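PDB 7KFL: myosin-17 from Arabidopsis thaliana, which probably carries cargo along actin filaments as a plant class XI motor, with the tail domain of this entry recognising the cargo. Local coordinates for residues C34-C39 with A82-L87; Q21-N26 with P30-V35; R56-I61 with L153-Q158; K38-W43 with S52-I57. One frame throughout, in Å; residues are numbered along the deposited sequence.

Contact 1 (C34-C39 with A82-L87)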
loop_
_atom_site.group_PDB
_atom_site.type_symbol
_atom_site.label_atom_id
_atom_site.label_comp_id
_atom_site.label_asym_id
_atom_site.label_seq_id
_atom_site.Cartn_x
_atom_site.Cartn_y
_atom_site.Cartn_z
ATOM N N CYS A 34 6.173 -5.613 -23.240
ATOM C CA CYS A 34 7.248 -6.038 -24.176
ATOM C C CYS A 34 6.787 -5.845 -25.627
ATOM O O CYS A 34 7.590 -5.351 -26.439
ATOM C CB CYS A 34 7.654 -7.488 -23.938
ATOM S SG CYS A 34 8.503 -7.747 -22.358
ATOM N N VAL A 35 5.542 -6.219 -25.934
ATOM C CA VAL A 35 4.916 -6.054 -27.280
ATOM C C VAL A 35 4.840 -4.559 -27.611
ATOM O O VAL A 35 5.241 -4.187 -28.732
ATOM C CB VAL A 35 3.530 -6.725 -27.343
ATOM C CG1 VAL A 35 2.730 -6.293 -28.564
ATOM C CG2 VAL A 35 3.647 -8.240 -27.294
ATOM N N ILE A 36 4.339 -3.743 -26.676
ATOM C CA ILE A 36 4.214 -2.260 -26.828
ATOM C C ILE A 36 5.599 -1.688 -27.149
ATOM O O ILE A 36 5.731 -1.033 -28.200
ATOM C CB ILE A 36 3.594 -1.610 -25.571
ATOM C CG1 ILE A 36 2.090 -1.883 -25.480
ATOM C CG2 ILE A 36 3.885 -0.117 -25.527
ATOM C CD1 ILE A 36 1.506 -1.657 -24.105
ATOM N N TYR A 37 6.585 -1.945 -26.282
ATOM C CA TYR A 37 7.962 -1.388 -26.355
ATOM C C TYR A 37 8.583 -1.669 -27.728
ATOM O O TYR A 37 9.161 -0.740 -28.321
ATOM C CB TYR A 37 8.847 -1.969 -25.250
ATOM C CG TYR A 37 10.264 -1.454 -25.264
ATOM C CD1 TYR A 37 10.534 -0.115 -25.041
ATOM C CD2 TYR A 37 11.335 -2.299 -25.506
ATOM C CE1 TYR A 37 11.829 0.375 -25.057
ATOM C CE2 TYR A 37 12.639 -1.827 -25.522
ATOM C CZ TYR A 37 12.886 -0.484 -25.296
ATOM O OH TYR A 37 14.163 -0.006 -25.309
ATOM N N LYS A 38 8.466 -2.910 -28.211
ATOM C CA LYS A 38 9.131 -3.398 -29.450
ATOM C C LYS A 38 8.525 -2.721 -30.684
ATOM O O LYS A 38 9.309 -2.290 -31.553
ATOM C CB LYS A 38 9.040 -4.923 -29.536
ATOM C CG LYS A 38 9.960 -5.649 -28.570
ATOM C CD LYS A 38 10.067 -7.127 -28.831
ATOM C CE LYS A 38 11.175 -7.768 -28.025
ATOM N NZ LYS A 38 11.025 -9.240 -27.991
ATOM N N CYS A 39 7.193 -2.634 -30.763
ATOM C CA CYS A 39 6.458 -1.897 -31.827
ATOM C C CYS A 39 6.980 -0.457 -31.917
ATOM O O CYS A 39 7.337 -0.026 -33.032
ATOM C CB CYS A 39 4.957 -1.881 -31.563
ATOM S SG CYS A 39 4.182 -3.507 -31.743
ATOM N N ALA A 82 4.732 -0.988 -14.837
ATOM C CA ALA A 82 6.023 -1.008 -14.110
ATOM C C ALA A 82 7.142 -1.447 -15.063
ATOM O O ALA A 82 8.181 -0.762 -15.099
ATOM C CB ALA A 82 5.926 -1.911 -12.901
ATOM N N THR A 83 6.926 -2.527 -15.823
ATOM C CA THR A 83 7.923 -3.107 -16.765
ATOM C C THR A 83 8.130 -2.151 -17.948
ATOM O O THR A 83 9.299 -1.962 -18.342
ATOM C CB THR A 83 7.521 -4.515 -17.226
ATOM O OG1 THR A 83 7.284 -5.304 -16.061
ATOM C CG2 THR A 83 8.577 -5.183 -18.081
ATOM N N LEU A 84 7.054 -1.569 -18.491
ATOM C CA LEU A 84 7.142 -0.625 -19.638
ATOM C C LEU A 84 7.928 0.622 -19.214
ATOM O O LEU A 84 8.815 1.039 -19.981
ATOM C CB LEU A 84 5.744 -0.250 -20.140
ATOM C CG LEU A 84 5.718 0.639 -21.385
ATOM C CD1 LEU A 84 6.755 0.200 -22.416
ATOM C CD2 LEU A 84 4.330 0.654 -22.012
ATOM N N LEU A 85 7.611 1.187 -18.042
ATOM C CA LEU A 85 8.283 2.396 -17.492
ATOM C C LEU A 85 9.765 2.095 -17.231
ATOM O O LEU A 85 10.594 2.992 -17.482
ATOM C CB LEU A 85 7.569 2.851 -16.216
ATOM C CG LEU A 85 6.346 3.736 -16.442
ATOM C CD1 LEU A 85 5.463 3.778 -15.205
ATOM C CD2 LEU A 85 6.759 5.142 -16.854
ATOM N N LEU A 86 10.079 0.887 -16.752
ATOM C CA LEU A 86 11.470 0.414 -16.507
ATOM C C LEU A 86 12.259 0.477 -17.822
ATOM O O LEU A 86 13.398 0.980 -17.802
ATOM C CB LEU A 86 11.418 -1.010 -15.930
ATOM C CG LEU A 86 12.745 -1.666 -15.529
ATOM C CD1 LEU A 86 13.215 -2.661 -16.579
ATOM C CD2 LEU A 86 13.834 -0.647 -15.234
ATOM N N LEU A 87 11.657 0.017 -18.925
ATOM C CA LEU A 87 12.267 0.027 -20.283
ATOM C C LEU A 87 12.431 1.480 -20.748
ATOM O O LEU A 87 13.549 1.834 -21.175
ATOM C CB LEU A 87 11.386 -0.769 -21.251
ATOM C CG LEU A 87 11.206 -2.252 -20.927
ATOM C CD1 LEU A 87 10.001 -2.826 -21.656
ATOM C CD2 LEU A 87 12.462 -3.041 -21.264
#

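Contact 2 (Q21-N26 with P30-V35)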
loop_
_atom_site.group_PDB
_atom_site.type_symbol
_atom_site.label_atom_id
_atom_site.label_comp_id
_atom_site.label_asym_id
_atom_site.label_seq_id
_atom_site.Cartn_x
_atom_site.Cartn_y
_atom_site.Cartn_z
ATOM N N GLN A 21 -6.578 -7.497 -25.309
ATOM C CA GLN A 21 -6.698 -8.923 -24.906
ATOM C C GLN A 21 -5.723 -9.223 -23.763
ATOM O O GLN A 21 -4.746 -8.462 -23.596
ATOM C CB GLN A 21 -6.376 -9.847 -26.080
ATOM C CG GLN A 21 -7.315 -9.698 -27.267
ATOM C CD GLN A 21 -6.775 -10.391 -28.495
ATOM O OE1 GLN A 21 -5.820 -11.163 -28.425
ATOM N NE2 GLN A 21 -7.388 -10.118 -29.636
ATOM N N ASN A 22 -5.969 -10.307 -23.022
ATOM C CA ASN A 22 -5.035 -10.838 -21.996
ATOM C C ASN A 22 -3.882 -11.549 -22.716
ATOM O O ASN A 22 -4.101 -12.662 -23.231
ATOM C CB ASN A 22 -5.741 -11.767 -21.006
ATOM C CG ASN A 22 -4.813 -12.326 -19.945
ATOM O OD1 ASN A 22 -3.644 -11.949 -19.862
ATOM N ND2 ASN A 22 -5.326 -13.229 -19.126
ATOM N N LEU A 23 -2.703 -10.922 -22.751
ATOM C CA LEU A 23 -1.467 -11.514 -23.332
ATOM C C LEU A 23 -0.690 -12.261 -22.241
ATOM O O LEU A 23 0.364 -12.836 -22.570
ATOM C CB LEU A 23 -0.618 -10.404 -23.965
ATOM C CG LEU A 23 -1.297 -9.603 -25.077
ATOM C CD1 LEU A 23 -0.289 -8.717 -25.794
ATOM C CD2 LEU A 23 -1.996 -10.517 -26.074
ATOM N N GLY A 24 -1.194 -12.260 -21.001
ATOM C CA GLY A 24 -0.614 -13.009 -19.872
ATOM C C GLY A 24 0.862 -12.700 -19.689
ATOM O O GLY A 24 1.240 -11.524 -19.840
ATOM N N TYR A 25 1.667 -13.719 -19.382
ATOM C CA TYR A 25 3.093 -13.587 -18.980
ATOM C C TYR A 25 3.917 -14.676 -19.670
ATOM O O TYR A 25 3.357 -15.733 -20.012
ATOM C CB TYR A 25 3.211 -13.637 -17.454
ATOM C CG TYR A 25 2.413 -12.558 -16.768
ATOM C CD1 TYR A 25 1.074 -12.741 -16.460
ATOM C CD2 TYR A 25 2.980 -11.327 -16.486
ATOM C CE1 TYR A 25 0.326 -11.735 -15.868
ATOM C CE2 TYR A 25 2.248 -10.312 -15.892
ATOM C CZ TYR A 25 0.917 -10.517 -15.583
ATOM O OH TYR A 25 0.198 -9.518 -14.997
ATOM N N ASN A 26 5.207 -14.405 -19.879
ATOM C CA ASN A 26 6.182 -15.345 -20.491
ATOM C C ASN A 26 7.457 -15.313 -19.645
ATOM O O ASN A 26 8.104 -14.255 -19.596
ATOM C CB ASN A 26 6.440 -15.012 -21.961
ATOM C CG ASN A 26 7.209 -16.099 -22.682
ATOM O OD1 ASN A 26 8.394 -16.299 -22.427
ATOM N ND2 ASN A 26 6.545 -16.805 -23.583
ATOM N N PRO A 30 5.804 -9.386 -18.039
ATOM C CA PRO A 30 4.535 -8.988 -18.652
ATOM C C PRO A 30 4.705 -8.852 -20.173
ATOM O O PRO A 30 5.649 -8.211 -20.607
ATOM C CB PRO A 30 4.208 -7.641 -17.984
ATOM C CG PRO A 30 5.108 -7.603 -16.767
ATOM C CD PRO A 30 6.368 -8.305 -17.220
ATOM N N VAL A 31 3.805 -9.467 -20.942
ATOM C CA VAL A 31 3.940 -9.597 -22.423
ATOM C C VAL A 31 3.564 -8.268 -23.092
ATOM O O VAL A 31 4.333 -7.829 -23.968
ATOM C CB VAL A 31 3.113 -10.776 -22.969
ATOM C CG1 VAL A 31 3.013 -10.740 -24.487
ATOM C CG2 VAL A 31 3.679 -12.107 -22.503
ATOM N N ALA A 32 2.437 -7.657 -22.705
ATOM C CA ALA A 32 1.877 -6.443 -23.354
ATOM C C ALA A 32 2.908 -5.306 -23.328
ATOM O O ALA A 32 3.066 -4.635 -24.365
ATOM C CB ALA A 32 0.579 -6.035 -22.697
ATOM N N ALA A 33 3.593 -5.110 -22.199
ATOM C CA ALA A 33 4.663 -4.099 -22.025
ATOM C C ALA A 33 5.786 -4.349 -23.041
ATOM O O ALA A 33 6.277 -3.369 -23.627
ATOM C CB ALA A 33 5.183 -4.133 -20.611
ATOM N N CYS A 34 6.173 -5.613 -23.240
ATOM C CA CYS A 34 7.248 -6.038 -24.176
ATOM C C CYS A 34 6.787 -5.845 -25.627
ATOM O O CYS A 34 7.590 -5.351 -26.439
ATOM C CB CYS A 34 7.654 -7.488 -23.938
ATOM S SG CYS A 34 8.503 -7.747 -22.358
ATOM N N VAL A 35 5.542 -6.219 -25.934
ATOM C CA VAL A 35 4.916 -6.054 -27.280
ATOM C C VAL A 35 4.840 -4.559 -27.611
ATOM O O VAL A 35 5.241 -4.187 -28.732
ATOM C CB VAL A 35 3.530 -6.725 -27.343
ATOM C CG1 VAL A 35 2.730 -6.293 -28.564
ATOM C CG2 VAL A 35 3.647 -8.240 -27.294
HETATM O O HOH W 1 0.835 -9.083 -20.549
#

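Contact 3 (R56-I61 with L153-Q158)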
loop_
_atom_site.group_PDB
_atom_site.type_symbol
_atom_site.label_atom_id
_atom_site.label_comp_id
_atom_site.label_asym_id
_atom_site.label_seq_id
_atom_site.Cartn_x
_atom_site.Cartn_y
_atom_site.Cartn_z
ATOM N N ARG A 56 -3.192 6.442 -27.546
ATOM C CA ARG A 56 -4.079 5.268 -27.750
ATOM C C ARG A 56 -3.713 4.156 -26.763
ATOM O O ARG A 56 -4.643 3.474 -26.286
ATOM C CB ARG A 56 -3.998 4.808 -29.207
ATOM C CG ARG A 56 -4.555 5.832 -30.185
ATOM C CD ARG A 56 -5.230 5.208 -31.385
ATOM N NE ARG A 56 -6.289 4.282 -31.007
ATOM C CZ ARG A 56 -6.911 3.461 -31.845
ATOM N NH1 ARG A 56 -6.586 3.444 -33.127
ATOM N NH2 ARG A 56 -7.859 2.655 -31.398
ATOM N N ILE A 57 -2.420 3.979 -26.472
ATOM C CA ILE A 57 -1.927 3.083 -25.382
ATOM C C ILE A 57 -2.561 3.548 -24.065
ATOM O O ILE A 57 -3.171 2.707 -23.377
ATOM C CB ILE A 57 -0.385 3.069 -25.307
ATOM C CG1 ILE A 57 0.233 2.346 -26.508
ATOM C CG2 ILE A 57 0.090 2.466 -23.991
ATOM C CD1 ILE A 57 1.728 2.540 -26.644
ATOM N N ILE A 58 -2.427 4.838 -23.738
ATOM C CA ILE A 58 -2.917 5.442 -22.464
ATOM C C ILE A 58 -4.436 5.249 -22.376
ATOM O O ILE A 58 -4.910 4.815 -21.307
ATOM C CB ILE A 58 -2.508 6.927 -22.358
ATOM C CG1 ILE A 58 -0.990 7.091 -22.226
ATOM C CG2 ILE A 58 -3.246 7.625 -21.223
ATOM C CD1 ILE A 58 -0.408 6.570 -20.930
ATOM N N GLN A 59 -5.163 5.552 -23.457
ATOM C CA GLN A 59 -6.645 5.435 -23.538
ATOM C C GLN A 59 -7.065 3.984 -23.273
ATOM O O GLN A 59 -8.060 3.778 -22.551
ATOM C CB GLN A 59 -7.146 5.911 -24.902
ATOM C CG GLN A 59 -7.143 7.427 -25.050
ATOM C CD GLN A 59 -7.245 7.881 -26.487
ATOM O OE1 GLN A 59 -7.436 7.079 -27.403
ATOM N NE2 GLN A 59 -7.118 9.181 -26.698
ATOM N N THR A 60 -6.326 3.021 -23.830
ATOM C CA THR A 60 -6.581 1.562 -23.691
ATOM C C THR A 60 -6.493 1.175 -22.209
ATOM O O THR A 60 -7.464 0.573 -21.699
ATOM C CB THR A 60 -5.620 0.754 -24.574
ATOM O OG1 THR A 60 -5.808 1.185 -25.923
ATOM C CG2 THR A 60 -5.832 -0.742 -24.483
ATOM N N ILE A 61 -5.382 1.521 -21.547
ATOM C CA ILE A 61 -5.140 1.229 -20.101
ATOM C C ILE A 61 -6.233 1.922 -19.278
ATOM O O ILE A 61 -6.789 1.277 -18.379
ATOM C CB ILE A 61 -3.728 1.666 -19.658
ATOM C CG1 ILE A 61 -2.629 0.931 -20.431
ATOM C CG2 ILE A 61 -3.561 1.496 -18.154
ATOM C CD1 ILE A 61 -1.265 1.581 -20.331
ATOM N N LEU A 153 8.243 11.754 -24.379
ATOM C CA LEU A 153 8.561 12.261 -23.014
ATOM C C LEU A 153 7.259 12.499 -22.241
ATOM O O LEU A 153 7.248 12.234 -21.019
ATOM C CB LEU A 153 9.383 13.550 -23.115
ATOM C CG LEU A 153 10.759 13.411 -23.767
ATOM C CD1 LEU A 153 11.400 14.776 -23.962
ATOM C CD2 LEU A 153 11.671 12.505 -22.952
ATOM N N LEU A 154 6.215 12.979 -22.926
ATOM C CA LEU A 154 4.857 13.176 -22.348
ATOM C C LEU A 154 4.271 11.815 -21.964
ATOM O O LEU A 154 3.590 11.739 -20.923
ATOM C CB LEU A 154 3.955 13.884 -23.365
ATOM C CG LEU A 154 2.532 14.178 -22.887
ATOM C CD1 LEU A 154 2.538 15.185 -21.748
ATOM C CD2 LEU A 154 1.659 14.674 -24.028
ATOM N N PHE A 155 4.521 10.790 -22.786
ATOM C CA PHE A 155 3.995 9.410 -22.606
ATOM C C PHE A 155 4.574 8.793 -21.329
ATOM O O PHE A 155 3.797 8.200 -20.554
ATOM C CB PHE A 155 4.310 8.536 -23.820
ATOM C CG PHE A 155 3.915 7.092 -23.651
ATOM C CD1 PHE A 155 2.580 6.732 -23.529
ATOM C CD2 PHE A 155 4.875 6.091 -23.602
ATOM C CE1 PHE A 155 2.217 5.404 -23.367
ATOM C CE2 PHE A 155 4.508 4.765 -23.442
ATOM C CZ PHE A 155 3.181 4.422 -23.325
ATOM N N LYS A 156 5.891 8.910 -21.123
ATOM C CA LYS A 156 6.583 8.414 -19.902
ATOM C C LYS A 156 5.940 9.067 -18.671
ATOM O O LYS A 156 5.670 8.353 -17.693
ATOM C CB LYS A 156 8.087 8.702 -19.969
ATOM C CG LYS A 156 8.851 8.400 -18.687
ATOM C CD LYS A 156 10.330 8.165 -18.900
ATOM C CE LYS A 156 11.157 8.447 -17.664
ATOM N NZ LYS A 156 11.370 9.902 -17.468
ATOM N N GLN A 157 5.695 10.378 -18.742
ATOM C CA GLN A 157 5.056 11.187 -17.671
ATOM C C GLN A 157 3.607 10.720 -17.467
ATOM O O GLN A 157 3.213 10.533 -16.300
ATOM C CB GLN A 157 5.149 12.667 -18.041
ATOM C CG GLN A 157 4.303 13.585 -17.172
ATOM C CD GLN A 157 4.505 15.027 -17.567
ATOM O OE1 GLN A 157 5.635 15.492 -17.720
ATOM N NE2 GLN A 157 3.407 15.745 -17.747
ATOM N N GLN A 158 2.847 10.540 -18.551
ATOM C CA GLN A 158 1.431 10.078 -18.507
ATOM C C GLN A 158 1.369 8.637 -17.980
ATOM O O GLN A 158 0.472 8.348 -17.160
ATOM C CB GLN A 158 0.774 10.198 -19.885
ATOM C CG GLN A 158 0.347 11.618 -20.231
ATOM C CD GLN A 158 -0.349 11.719 -21.567
ATOM O OE1 GLN A 158 -0.597 10.725 -22.243
ATOM N NE2 GLN A 158 -0.681 12.936 -21.958
#

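Contact 4 (K38-W43 with S52-I57)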
loop_
_atom_site.group_PDB
_atom_site.type_symbol
_atom_site.label_atom_id
_atom_site.label_comp_id
_atom_site.label_asym_id
_atom_site.label_seq_id
_atom_site.Cartn_x
_atom_site.Cartn_y
_atom_site.Cartn_z
ATOM N N LYS A 38 8.466 -2.910 -28.211
ATOM C CA LYS A 38 9.131 -3.398 -29.450
ATOM C C LYS A 38 8.525 -2.721 -30.684
ATOM O O LYS A 38 9.309 -2.290 -31.553
ATOM C CB LYS A 38 9.040 -4.923 -29.536
ATOM C CG LYS A 38 9.960 -5.649 -28.570
ATOM C CD LYS A 38 10.067 -7.127 -28.831
ATOM C CE LYS A 38 11.175 -7.768 -28.025
ATOM N NZ LYS A 38 11.025 -9.240 -27.991
ATOM N N CYS A 39 7.193 -2.634 -30.763
ATOM C CA CYS A 39 6.458 -1.897 -31.827
ATOM C C CYS A 39 6.980 -0.457 -31.917
ATOM O O CYS A 39 7.337 -0.026 -33.032
ATOM C CB CYS A 39 4.957 -1.881 -31.563
ATOM S SG CYS A 39 4.182 -3.507 -31.743
ATOM N N LEU A 40 7.030 0.245 -30.782
ATOM C CA LEU A 40 7.475 1.661 -30.691
ATOM C C LEU A 40 8.945 1.758 -31.118
ATOM O O LEU A 40 9.312 2.775 -31.746
ATOM C CB LEU A 40 7.279 2.171 -29.258
ATOM C CG LEU A 40 5.839 2.197 -28.739
ATOM C CD1 LEU A 40 5.791 2.781 -27.336
ATOM C CD2 LEU A 40 4.916 2.976 -29.668
ATOM N N LEU A 41 9.746 0.741 -30.789
ATOM C CA LEU A 41 11.188 0.658 -31.151
ATOM C C LEU A 41 11.309 0.363 -32.652
ATOM O O LEU A 41 12.157 0.999 -33.314
ATOM C CB LEU A 41 11.857 -0.427 -30.300
ATOM C CG LEU A 41 13.346 -0.228 -30.015
ATOM C CD1 LEU A 41 13.582 1.008 -29.156
ATOM C CD2 LEU A 41 13.931 -1.459 -29.339
ATOM N N HIS A 42 10.472 -0.547 -33.163
ATOM C CA HIS A 42 10.391 -0.948 -34.596
ATOM C C HIS A 42 10.004 0.267 -35.450
ATOM O O HIS A 42 10.743 0.572 -36.409
ATOM C CB HIS A 42 9.408 -2.119 -34.761
ATOM C CG HIS A 42 9.326 -2.663 -36.149
ATOM N ND1 HIS A 42 10.383 -3.324 -36.749
ATOM C CD2 HIS A 42 8.318 -2.664 -37.050
ATOM C CE1 HIS A 42 10.032 -3.696 -37.964
ATOM N NE2 HIS A 42 8.769 -3.305 -38.171
ATOM N N TRP A 43 8.906 0.942 -35.094
ATOM C CA TRP A 43 8.330 2.097 -35.838
ATOM C C TRP A 43 9.148 3.374 -35.596
ATOM O O TRP A 43 8.923 4.354 -36.333
ATOM C CB TRP A 43 6.861 2.313 -35.451
ATOM C CG TRP A 43 5.969 1.137 -35.706
ATOM C CD1 TRP A 43 6.093 0.203 -36.694
ATOM C CD2 TRP A 43 4.785 0.783 -34.969
ATOM N NE1 TRP A 43 5.079 -0.714 -36.614
ATOM C CE2 TRP A 43 4.260 -0.383 -35.568
ATOM C CE3 TRP A 43 4.123 1.329 -33.864
ATOM C CZ2 TRP A 43 3.106 -1.006 -35.094
ATOM C CZ3 TRP A 43 2.980 0.716 -33.398
ATOM C CH2 TRP A 43 2.480 -0.436 -34.007
ATOM N N SER A 52 -0.162 9.525 -32.576
ATOM C CA SER A 52 -1.343 9.177 -31.741
ATOM C C SER A 52 -1.100 7.877 -30.962
ATOM O O SER A 52 -1.917 7.570 -30.075
ATOM C CB SER A 52 -2.585 9.064 -32.589
ATOM O OG SER A 52 -3.049 10.345 -32.988
ATOM N N VAL A 53 -0.029 7.140 -31.282
ATOM C CA VAL A 53 0.246 5.778 -30.730
ATOM C C VAL A 53 0.229 5.834 -29.198
ATOM O O VAL A 53 -0.433 4.974 -28.588
ATOM C CB VAL A 53 1.567 5.188 -31.266
ATOM C CG1 VAL A 53 2.791 5.976 -30.823
ATOM C CG2 VAL A 53 1.712 3.720 -30.890
ATOM N N PHE A 54 0.911 6.818 -28.605
ATOM C CA PHE A 54 1.083 6.959 -27.135
ATOM C C PHE A 54 -0.277 7.229 -26.481
ATOM O O PHE A 54 -0.603 6.552 -25.492
ATOM C CB PHE A 54 2.089 8.065 -26.819
ATOM C CG PHE A 54 3.478 7.804 -27.343
ATOM C CD1 PHE A 54 4.215 6.722 -26.891
ATOM C CD2 PHE A 54 4.051 8.641 -28.288
ATOM C CE1 PHE A 54 5.492 6.482 -27.374
ATOM C CE2 PHE A 54 5.327 8.399 -28.771
ATOM C CZ PHE A 54 6.046 7.321 -28.312
ATOM N N ASP A 55 -1.040 8.184 -27.022
ATOM C CA ASP A 55 -2.407 8.539 -26.552
ATOM C C ASP A 55 -3.280 7.279 -26.511
ATOM O O ASP A 55 -4.014 7.100 -25.518
ATOM C CB ASP A 55 -3.060 9.598 -27.446
ATOM C CG ASP A 55 -2.632 11.024 -27.148
ATOM O OD1 ASP A 55 -1.978 11.240 -26.105
ATOM O OD2 ASP A 55 -2.964 11.910 -27.958
ATOM N N ARG A 56 -3.192 6.442 -27.546
ATOM C CA ARG A 56 -4.079 5.268 -27.750
ATOM C C ARG A 56 -3.713 4.156 -26.763
ATOM O O ARG A 56 -4.643 3.474 -26.286
ATOM C CB ARG A 56 -3.998 4.808 -29.207
ATOM C CG ARG A 56 -4.555 5.832 -30.185
ATOM C CD ARG A 56 -5.230 5.208 -31.385
ATOM N NE ARG A 56 -6.289 4.282 -31.007
ATOM C CZ ARG A 56 -6.911 3.461 -31.845
ATOM N NH1 ARG A 56 -6.586 3.444 -33.127
ATOM N NH2 ARG A 56 -7.859 2.655 -31.398
ATOM N N ILE A 57 -2.420 3.979 -26.472
ATOM C CA ILE A 57 -1.927 3.083 -25.382
ATOM C C ILE A 57 -2.561 3.548 -24.065
ATOM O O ILE A 57 -3.171 2.707 -23.377
ATOM C CB ILE A 57 -0.385 3.069 -25.307
ATOM C CG1 ILE A 57 0.233 2.346 -26.508
ATOM C CG2 ILE A 57 0.090 2.466 -23.991
ATOM C CD1 ILE A 57 1.728 2.540 -26.644
#

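Contact 1 (C34-C39 with A82-L87)
Tyr37 packs against Leu87, with Ile36 and Leu84 beside them. Leu87 lays its CB over one face of the tyrosine ring. CB lies 4.0 Å from the ring centroid and 15° off the normal, a CH-pi contact displaced toward the rim. Leu87 CD1 packs near the root of the same ring, 3.9 Å from Tyr37 CG. The ring reaches this position because CG is anti to the backbone N (chi1 180°). Its hydroxyl is hydrogen-bonded to Thr91, further along the chain from Leu87. Helix 31-43 and helix 71-89 meet here in a largely helical fold. Their local axes come within 9.7 Å at a crossing angle of -30°, and apolar side chains fill the space between them. Leu84 splits its two methyls between neighbours. CD2 meets Ile36 CG2 at 3.6 Å, the two side chains crossing at about a right angle, while CD1 lies 4.1 Å from Tyr37 CB. Leu159 of helix 150-186 also touches Leu84. The packing is looser between Cys34 and Thr83, where SG of Cys34 stays 5.0 Å from CG2 of Thr83. Thr83 is partly exposed, and its OG1 is hydrogen-bonded to Ser79 O.

Contact 2 (Q21-N26 with P30-V35)
Tyr25 and Pro30 pair across a tight antiparallel beta hairpin that leads into helix 31-43. They form a non-hydrogen-bonded pair with CA atoms 4.8 Å apart. The tyrosine ring meets the proline obliquely, with CD2 at 3.5 Å from Pro30 CA. Its hydroxyl is hydrogen-bonded to Asn232. With a serine here, Asn232 is likely to lose its phenol partner and Pro30 the ring beside it.

Below the hairpin, Leu23 and Val31 meet at about a right angle. Leu23 CB lies 3.7 Å from Val31 CG1. CG2 of Val31, placed anti to its own carbonyl carbon, packs instead against the Leu23 carbonyl oxygen. Leu23 CD1 extends along the first helical turn, 4.2 Å from both Ala32 CB and Val35 CG2.

The polar link runs through Gly24 O. It receives a weak bond from Val31 N at 3.5 Å and a shorter one from a water at 2.6 Å. That water accepts in turn from Ala32 N. Gly24 has a positive phi, and its own N-H is held by Asn22 OD1 in an Asx turn. One carbonyl, helped by a water, thus serves backbone N-H groups at the start of the helix, where no preceding turn supplies acceptors, while the apolar side chains pack alongside.

Contact 3 (R56-I61 with L153-Q158)
The helices carrying Ile58 and Gln158 run nearly parallel, at 15° between their local axes and 10.9 Å apart at closest approach. The CA atoms of these two residues are 7.5 Å apart. Side chains bridge the distance, Phe155 among them.

The phenyl ring leaves its helix with CG anti to the backbone N (chi1 175°), which carries the far end of the ring toward the isoleucines. Ile57 CG2 meets the ring at its edge, near the ring plane, 3.7 Å from Phe155 CE1. Ile58 comes alongside, its chain sliding past the ring in the opposite direction, with CD1 3.8 Å from CE1 of Phe155. Shortening the Phe155 side chain to a valine would probably open a gap before Ile57 and Ile58 and leave the Phe54 ring, which also meets this one, without its aromatic neighbour.

Gln158 closes the more exposed side. Its extended chain crosses Ile58 at about a right angle, bringing OE1 to 3.7 Å from Ile58 CG1, and Gln158 CB lies 4.0 Å from Ile58 CD1. On the opposite flank of helix 53-65, Thr60 OG1 donates to Arg56 O at 2.6 Å. Thr60 N donates to the same oxygen from the other face of the carbonyl plane.

The contact is carried mostly by carbon atoms. The one polar group that takes part, the Gln158 amide, touches a methylene, so cohesion here rests on burying isoleucine and phenylalanine rather than on directed bonds.

Contact 4 (K38-W43 with S52-I57)
Leu40 and Val53 sit on neighbouring helices that run almost exactly antiparallel, at 172°, with local axes 12.5 Å apart. The backbones are well separated, so branched and aromatic side chains fill the interval.

Leu40 carries most of the contact, its CG anti to the carbonyl carbon (chi1 -62°) and its two methyls facing different neighbours. CD2 meets Val53 CG2 at 3.5 Å. CD1 reaches the ring of Phe54, 3.7 Å from CE1, at an oblique approach. The same CD1 of Leu40 faces Ile57 CD1 at 4.1 Å, the two side chains reaching toward each other tip to tip.

Val53 packs in two directions. Its CG2 also touches the indole of Trp43 at the ring edge, 4.1 Å from CZ3. Its CG1 takes the crowded position between backbone N and carbonyl carbon (chi1 65°). From there it lies over the centre of the Phe54 ring, 3.8 Å above the plane, and backs one face of that ring. Trp43 is only partly buried. The carbonyl oxygen of Cys39 lies over one face of its indole, toward the rim, and Asn11 of helix 4-20 touches its side chain. Phe54 turns to the other side of the pair and packs on Pro151 and Ala152 of helix 150-186.

Two successive helices joined by a short non-helical connection, antiparallel and packed together through apolar side chains, make an alpha-alpha hairpin. It is a basic unit of helical-bundle domains such as this myosin globular tail.

In the fold
All four contacts lie on the same side of the chain's centre, at the end of the elongated domain that holds the N-terminal helices. Contact 2 starts helix 31-43, contact 1 uses its middle and contact 4 its end. Contact 4 then turns the chain into helix 53-65, which contact 3 joins to helix 150-186, more than ninety residues on. Contacts 1 and 4 share Lys38 and Cys39. Contact 3 lies about 10 Å from contact 4 and 12 Å from contact 1, centre to centre. Ile36 and Ile57 join these three into one apolar interior. Contact 2 is about 17 Å from contact 3 and does not touch it. Near and distant parts of the sequence thus share one helical bundle.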